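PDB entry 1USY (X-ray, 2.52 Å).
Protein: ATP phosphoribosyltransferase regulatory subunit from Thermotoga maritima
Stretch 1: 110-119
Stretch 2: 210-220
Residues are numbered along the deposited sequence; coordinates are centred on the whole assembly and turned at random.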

ATOM      1  N   LEU B 110      36.319 -18.042  -6.134  1.00 25.31           N
ATOM      2  CA  LEU B 110      36.994 -17.145  -7.063  1.00 22.22           C
ATOM      3  C   LEU B 110      37.189 -17.824  -8.386  1.00 23.72           C
ATOM      4  O   LEU B 110      37.023 -17.214  -9.438  1.00 28.39           O
ATOM      5  CB  LEU B 110      38.374 -16.771  -6.540  1.00 25.01           C
ATOM      6  CG  LEU B 110      38.557 -15.412  -5.872  1.00 26.29           C
ATOM      7  CD1 LEU B 110      40.010 -15.254  -5.706  1.00 26.28           C
ATOM      8  CD2 LEU B 110      37.967 -14.294  -6.685  1.00 14.22           C
ATOM      9  N   GLU B 111      37.542 -19.095  -8.340  1.00 20.89           N
ATOM     10  CA  GLU B 111      37.995 -19.741  -9.537  1.00 24.70           C
ATOM     11  C   GLU B 111      36.830 -19.866 -10.503  1.00 25.20           C
ATOM     12  O   GLU B 111      36.979 -19.547 -11.683  1.00 25.28           O
ATOM     13  CB  GLU B 111      38.741 -21.040  -9.215  1.00 27.53           C
ATOM     14  CG  GLU B 111      38.121 -22.332  -9.717  1.00 40.84           C
ATOM     15  CD  GLU B 111      38.173 -22.446 -11.222  1.00 49.21           C
ATOM     16  OE1 GLU B 111      39.276 -22.223 -11.785  1.00 59.51           O
ATOM     17  OE2 GLU B 111      37.111 -22.736 -11.837  1.00 49.24           O
ATOM     18  N   ILE B 112      35.657 -20.240  -9.992  1.00 24.72           N
ATOM     19  CA  ILE B 112      34.435 -20.284 -10.806  1.00 23.63           C
ATOM     20  C   ILE B 112      33.970 -18.894 -11.322  1.00 19.43           C
ATOM     21  O   ILE B 112      33.685 -18.759 -12.504  1.00 22.21           O
ATOM     22  CB  ILE B 112      33.306 -20.994 -10.034  1.00 22.38           C
ATOM     23  CG1 ILE B 112      33.720 -22.401  -9.673  1.00 15.35           C
ATOM     24  CG2 ILE B 112      32.011 -21.023 -10.819  1.00 20.34           C
ATOM     25  CD1 ILE B 112      32.824 -23.013  -8.631  1.00 18.55           C
ATOM     26  N   ILE B 113      33.908 -17.887 -10.453  1.00 18.41           N
ATOM     27  CA  ILE B 113      33.457 -16.559 -10.858  1.00 21.17           C
ATOM     28  C   ILE B 113      34.416 -15.996 -11.919  1.00 21.71           C
ATOM     29  O   ILE B 113      33.980 -15.544 -12.971  1.00 22.17           O
ATOM     30  CB  ILE B 113      33.321 -15.563  -9.646  1.00 21.08           C
ATOM     31  CG1 ILE B 113      32.174 -15.892  -8.679  1.00 19.55           C
ATOM     32  CG2 ILE B 113      33.087 -14.138 -10.146  1.00 19.35           C
ATOM     33  CD1 ILE B 113      31.164 -16.818  -9.152  1.00 24.65           C
ATOM     34  N   VAL B 114      35.719 -16.035 -11.646  1.00 20.86           N
ATOM     35  CA  VAL B 114      36.707 -15.515 -12.597  1.00 17.18           C
ATOM     36  C   VAL B 114      36.623 -16.282 -13.915  1.00 23.03           C
ATOM     37  O   VAL B 114      36.529 -15.658 -14.990  1.00 25.27           O
ATOM     38  CB  VAL B 114      38.175 -15.581 -12.042  1.00 16.04           C
ATOM     39  CG1 VAL B 114      39.227 -15.368 -13.146  1.00 11.33           C
ATOM     40  CG2 VAL B 114      38.381 -14.595 -10.898  1.00  7.25           C
ATOM     41  N   GLU B 115      36.676 -17.618 -13.854  1.00 23.29           N
ATOM     42  CA  GLU B 115      36.615 -18.418 -15.086  1.00 25.28           C
ATOM     43  C   GLU B 115      35.341 -18.096 -15.862  1.00 30.04           C
ATOM     44  O   GLU B 115      35.383 -17.962 -17.114  1.00 27.80           O
ATOM     45  CB  GLU B 115      36.670 -19.910 -14.819  1.00 23.89           C
ATOM     46  CG  GLU B 115      36.531 -20.739 -16.079  1.00 25.94           C
ATOM     47  CD  GLU B 115      36.499 -22.218 -15.806  1.00 32.93           C
ATOM     48  OE1 GLU B 115      36.899 -22.632 -14.710  1.00 39.48           O
ATOM     49  OE2 GLU B 115      36.079 -22.984 -16.696  1.00 47.21           O
ATOM     50  N   SER B 116      34.234 -17.954 -15.123  1.00 21.14           N
ATOM     51  CA  SER B 116      32.963 -17.567 -15.721  1.00 28.34           C
ATOM     52  C   SER B 116      33.031 -16.197 -16.369  1.00 26.16           C
ATOM     53  O   SER B 116      32.478 -15.989 -17.450  1.00 25.35           O
ATOM     54  CB  SER B 116      31.830 -17.587 -14.693  1.00 25.06           C
ATOM     55  OG  SER B 116      31.635 -18.915 -14.247  1.00 33.15           O
ATOM     56  N   ALA B 117      33.707 -15.262 -15.717  1.00 27.06           N
ATOM     57  CA  ALA B 117      33.732 -13.889 -16.225  1.00 29.58           C
ATOM     58  C   ALA B 117      34.617 -13.773 -17.471  1.00 28.28           C
ATOM     59  O   ALA B 117      34.264 -13.120 -18.453  1.00 27.43           O
ATOM     60  CB  ALA B 117      34.139 -12.879 -15.128  1.00 26.58           C
ATOM     61  N   SER B 118      35.747 -14.452 -17.445  1.00 29.11           N
ATOM     62  CA  SER B 118      36.627 -14.409 -18.588  1.00 34.84           C
ATOM     63  C   SER B 118      36.045 -15.152 -19.798  1.00 32.46           C
ATOM     64  O   SER B 118      36.528 -14.986 -20.914  1.00 38.67           O
ATOM     65  CB  SER B 118      38.011 -14.919 -18.220  1.00 33.74           C
ATOM     66  OG  SER B 118      37.928 -16.255 -17.810  1.00 44.36           O
ATOM     67  N   GLU B 119      34.995 -15.936 -19.600  1.00 33.01           N
ATOM     68  CA  GLU B 119      34.353 -16.612 -20.731  1.00 32.19           C
ATOM     69  C   GLU B 119      32.988 -15.990 -21.103  1.00 29.89           C
ATOM     70  O   GLU B 119      32.526 -16.121 -22.226  1.00 26.52           O
ATOM     71  CB  GLU B 119      34.291 -18.137 -20.513  1.00 33.31           C
ATOM     72  CG  GLU B 119      32.969 -18.671 -19.958  1.00 41.01           C
ATOM     73  CD  GLU B 119      32.756 -20.183 -20.140  1.00 44.83           C
ATOM     74  OE1 GLU B 119      33.640 -20.967 -19.693  1.00 40.83           O
ATOM     75  OE2 GLU B 119      31.695 -20.588 -20.716  1.00 35.51           O
ATOM     76  N   SER B 210      48.527 -15.400  -6.503  1.00 13.42           N
ATOM     77  CA  SER B 210      49.223 -16.558  -7.078  1.00 20.07           C
ATOM     78  C   SER B 210      48.249 -17.497  -7.751  1.00 23.80           C
ATOM     79  O   SER B 210      48.367 -17.812  -8.940  1.00 27.49           O
ATOM     80  CB  SER B 210      49.936 -17.355  -5.990  1.00 18.23           C
ATOM     81  OG  SER B 210      51.274 -16.919  -5.865  1.00 24.48           O
ATOM     82  N   PHE B 211      47.300 -17.932  -6.977  1.00 25.92           N
ATOM     83  CA  PHE B 211      46.303 -18.860  -7.463  1.00 28.50           C
ATOM     84  C   PHE B 211      45.697 -18.354  -8.783  1.00 28.57           C
ATOM     85  O   PHE B 211      45.648 -19.075  -9.783  1.00 32.03           O
ATOM     86  CB  PHE B 211      45.191 -19.045  -6.435  1.00 23.83           C
ATOM     87  CG  PHE B 211      44.117 -20.010  -6.923  1.00 25.10           C
ATOM     88  CD1 PHE B 211      42.959 -19.510  -7.510  1.00 22.11           C
ATOM     89  CD2 PHE B 211      44.295 -21.394  -6.782  1.00 26.59           C
ATOM     90  CE1 PHE B 211      41.972 -20.384  -7.963  1.00 24.06           C
ATOM     91  CE2 PHE B 211      43.307 -22.272  -7.236  1.00 28.65           C
ATOM     92  CZ  PHE B 211      42.144 -21.767  -7.827  1.00 27.99           C
ATOM     93  N   LEU B 212      45.246 -17.112  -8.779  1.00 28.30           N
ATOM     94  CA  LEU B 212      44.610 -16.514  -9.972  1.00 30.02           C
ATOM     95  C   LEU B 212      45.609 -16.365 -11.144  1.00 29.70           C
ATOM     96  O   LEU B 212      45.304 -16.710 -12.293  1.00 29.62           O
ATOM     97  CB  LEU B 212      44.041 -15.127  -9.644  1.00 26.14           C
ATOM     98  CG  LEU B 212      42.830 -15.177  -8.695  1.00 29.63           C
ATOM     99  CD1 LEU B 212      42.103 -13.834  -8.582  1.00 29.30           C
ATOM    100  CD2 LEU B 212      41.760 -16.190  -9.127  1.00 35.04           C
ATOM    101  N   GLN B 213      46.789 -15.857 -10.840  1.00 29.42           N
ATOM    102  CA  GLN B 213      47.829 -15.627 -11.866  1.00 30.20           C
ATOM    103  C   GLN B 213      48.228 -16.924 -12.587  1.00 27.09           C
ATOM    104  O   GLN B 213      48.335 -16.969 -13.820  1.00 29.92           O
ATOM    105  CB  GLN B 213      49.085 -15.028 -11.241  1.00 29.62           C
ATOM    106  CG  GLN B 213      49.283 -13.559 -11.624  1.00 33.26           C
ATOM    107  CD  GLN B 213      50.419 -12.889 -10.860  1.00 39.51           C
ATOM    108  OE1 GLN B 213      51.068 -13.532 -10.035  1.00 42.97           O
ATOM    109  NE2 GLN B 213      50.702 -11.619 -11.088  1.00 47.32           N
ATOM    110  N   GLU B 214      48.447 -17.981 -11.834  1.00 26.54           N
ATOM    111  CA  GLU B 214      48.851 -19.252 -12.443  1.00 28.68           C
ATOM    112  C   GLU B 214      47.772 -19.864 -13.346  1.00 31.84           C
ATOM    113  O   GLU B 214      48.052 -20.284 -14.476  1.00 31.58           O
ATOM    114  CB  GLU B 214      49.153 -20.341 -11.440  1.00 25.40           C
ATOM    115  N   LYS B 215      46.562 -19.902 -12.822  1.00 32.07           N
ATOM    116  CA  LYS B 215      45.404 -20.504 -13.519  1.00 31.51           C
ATOM    117  C   LYS B 215      44.823 -19.573 -14.591  1.00 25.54           C
ATOM    118  O   LYS B 215      44.253 -20.046 -15.598  1.00 23.64           O
ATOM    119  CB  LYS B 215      44.311 -20.820 -12.508  1.00 33.65           C
ATOM    120  CG  LYS B 215      43.208 -21.689 -13.089  1.00 39.50           C
ATOM    121  CD  LYS B 215      43.147 -23.083 -12.474  1.00 48.50           C
ATOM    122  CE  LYS B 215      42.188 -23.988 -13.228  1.00 52.64           C
ATOM    123  NZ  LYS B 215      41.495 -23.280 -14.317  1.00 53.35           N
ATOM    124  N   PHE B 216      44.888 -18.261 -14.513  1.00 22.62           N
ATOM    125  CA  PHE B 216      44.342 -17.365 -15.541  1.00 27.76           C
ATOM    126  C   PHE B 216      45.386 -16.419 -16.128  1.00 26.04           C
ATOM    127  O   PHE B 216      45.474 -15.267 -15.722  1.00 31.95           O
ATOM    128  CB  PHE B 216      43.157 -16.580 -14.973  1.00 23.72           C
ATOM    129  CG  PHE B 216      42.106 -17.454 -14.408  1.00 22.72           C
ATOM    130  CD1 PHE B 216      42.017 -17.646 -13.046  1.00 23.56           C
ATOM    131  CD2 PHE B 216      41.218 -18.111 -15.244  1.00 22.74           C
ATOM    132  CE1 PHE B 216      41.021 -18.457 -12.512  1.00 25.08           C
ATOM    133  CE2 PHE B 216      40.231 -18.923 -14.722  1.00 23.51           C
ATOM    134  CZ  PHE B 216      40.135 -19.100 -13.353  1.00 26.56           C
ATOM    135  N   PRO B 217      46.184 -16.896 -17.082  1.00 31.71           N
ATOM    136  CA  PRO B 217      47.279 -16.075 -17.634  1.00 30.12           C
ATOM    137  C   PRO B 217      46.841 -14.946 -18.591  1.00 29.83           C
ATOM    138  O   PRO B 217      47.704 -14.147 -18.994  1.00 32.21           O
ATOM    139  CB  PRO B 217      48.163 -17.098 -18.365  1.00 31.58           C
ATOM    140  CG  PRO B 217      47.245 -18.286 -18.660  1.00 27.84           C
ATOM    141  CD  PRO B 217      46.135 -18.259 -17.664  1.00 28.22           C
ATOM    142  N   THR B 218      45.555 -14.886 -18.950  1.00 30.26           N
ATOM    143  CA  THR B 218      45.020 -13.817 -19.799  1.00 29.15           C
ATOM    144  C   THR B 218      44.154 -12.816 -19.018  1.00 30.36           C
ATOM    145  O   THR B 218      43.534 -11.924 -19.622  1.00 31.30           O
ATOM    146  CB  THR B 218      44.184 -14.378 -20.983  1.00 33.92           C
ATOM    147  OG1 THR B 218      42.939 -14.915 -20.491  1.00 36.57           O
ATOM    148  CG2 THR B 218      44.906 -15.542 -21.722  1.00 29.14           C
ATOM    149  N   VAL B 219      44.062 -12.960 -17.699  1.00 21.79           N
ATOM    150  CA  VAL B 219      43.445 -11.881 -16.931  1.00 23.91           C
ATOM    151  C   VAL B 219      44.558 -11.130 -16.210  1.00 21.06           C
ATOM    152  O   VAL B 219      45.563 -11.698 -15.873  1.00 23.94           O
ATOM    153  CB  VAL B 219      42.276 -12.320 -15.945  1.00 22.08           C
ATOM    154  CG1 VAL B 219      41.520 -13.569 -16.429  1.00 21.87           C
ATOM    155  CG2 VAL B 219      42.787 -12.545 -14.541  1.00 25.36           C
ATOM    156  N   SER B 220      44.366  -9.847 -16.006  1.00 22.06           N
ATOM    157  CA  SER B 220      45.267  -9.030 -15.222  1.00 21.63           C
ATOM    158  C   SER B 220      44.766  -9.028 -13.760  1.00 21.57           C
ATOM    159  O   SER B 220      43.705  -8.480 -13.452  1.00 15.09           O
ATOM    160  CB  SER B 220      45.281  -7.621 -15.822  1.00 22.08           C
ATOM    161  OG  SER B 220      46.175  -6.781 -15.148  1.00 23.01           O
TER

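The two stretches lie about a hundred residues apart in one chain, and no hydrogen bond crosses between them; the contact is made mostly by side chains. Stretch 1 is helical throughout, its backbone bonded in the usual i to i+4 pattern, as from Val 114 N to Leu 110 O (2.8 Å). Stretch 2 begins as the last part of another helix, 210-215, and then leaves it through a turn. The two helix axes run in roughly the same direction, at 39° to each other, and approach to 11.1 Å, a separation wide enough for sizeable side chains to fill. The register pairs Glu 111 with Leu 212, Glu 115 with Phe 216 and Ser 118 with Val 219, so both chains advance together and the contact continues past the end of the second helix.

Ser 210 takes no part, and the contact opens with Phe 211. Its CA-to-CB bond points toward stretch 1, and the edge of its ring meets the aliphatic start of Glu 111, with Phe 211 CE1 3.5 Å from Glu 111 CB. A long acidic residue suits this place because its methylene carbon can pack against an aromatic ring while its carboxylate reaches elsewhere.

Leu 212 sets out sideways, but its branched end comes nearer, bringing both methyls within reach of stretch 1: Leu 212 CD1 lies 3.8 Å from Leu 110 CD1, and Leu 212 CD2 lies 4.1 Å from Val 114 CG2. Leu 110 and Val 114 stand one helical turn apart, so a single leucine can touch both. All three are buried, where their apolar surfaces are removed from water.

Gln 213 and Glu 214 stay out of reach, and the next contact falls to Lys 215, one turn beyond Phe 211. Its long chain carries the ammonium group to a salt bridge with Glu 111, Lys 215 NZ lying 3.5 Å from Glu 111 OE1.

Phe 216 is the first residue to leave helical geometry, although Phe 216 N still bonds to Leu 212 O (2.7 Å). With 72 Å² covered by stretch 1, it makes the largest contribution from stretch 2. Val 114 CG1 sits over one face of the Phe 216 ring, 3.5 Å from the centroid and 10° off the normal, a CH-pi contact in which a weakly polarised methyl meets the pi cloud. Around the same ring, Phe 216 CZ lies 3.6 Å from Glu 111 OE1 and Phe 216 CE2 lies 3.7 Å from Glu 115 CA.

A type I turn runs from Phe 216 to Val 219, supported by a weak bond from Val 219 N to Phe 216 O (3.4 Å). Pro 217 and Thr 218 occupy its exposed middle; proline's fixed phi suits the first of these positions. The turn leaves Val 219 pointing toward stretch 1, where Val 219 CG1 approaches Ser 118 CB at 4.2 Å and Val 114 CG1 at 4.4 Å. Valine suits this buried place as a compact apolar side chain meeting another valine, while Ser 118 turns its CB to Val 219 and keeps its OG within hydrogen-bonding reach of carbonyls of its own helix. Ser 220 lies beyond reach.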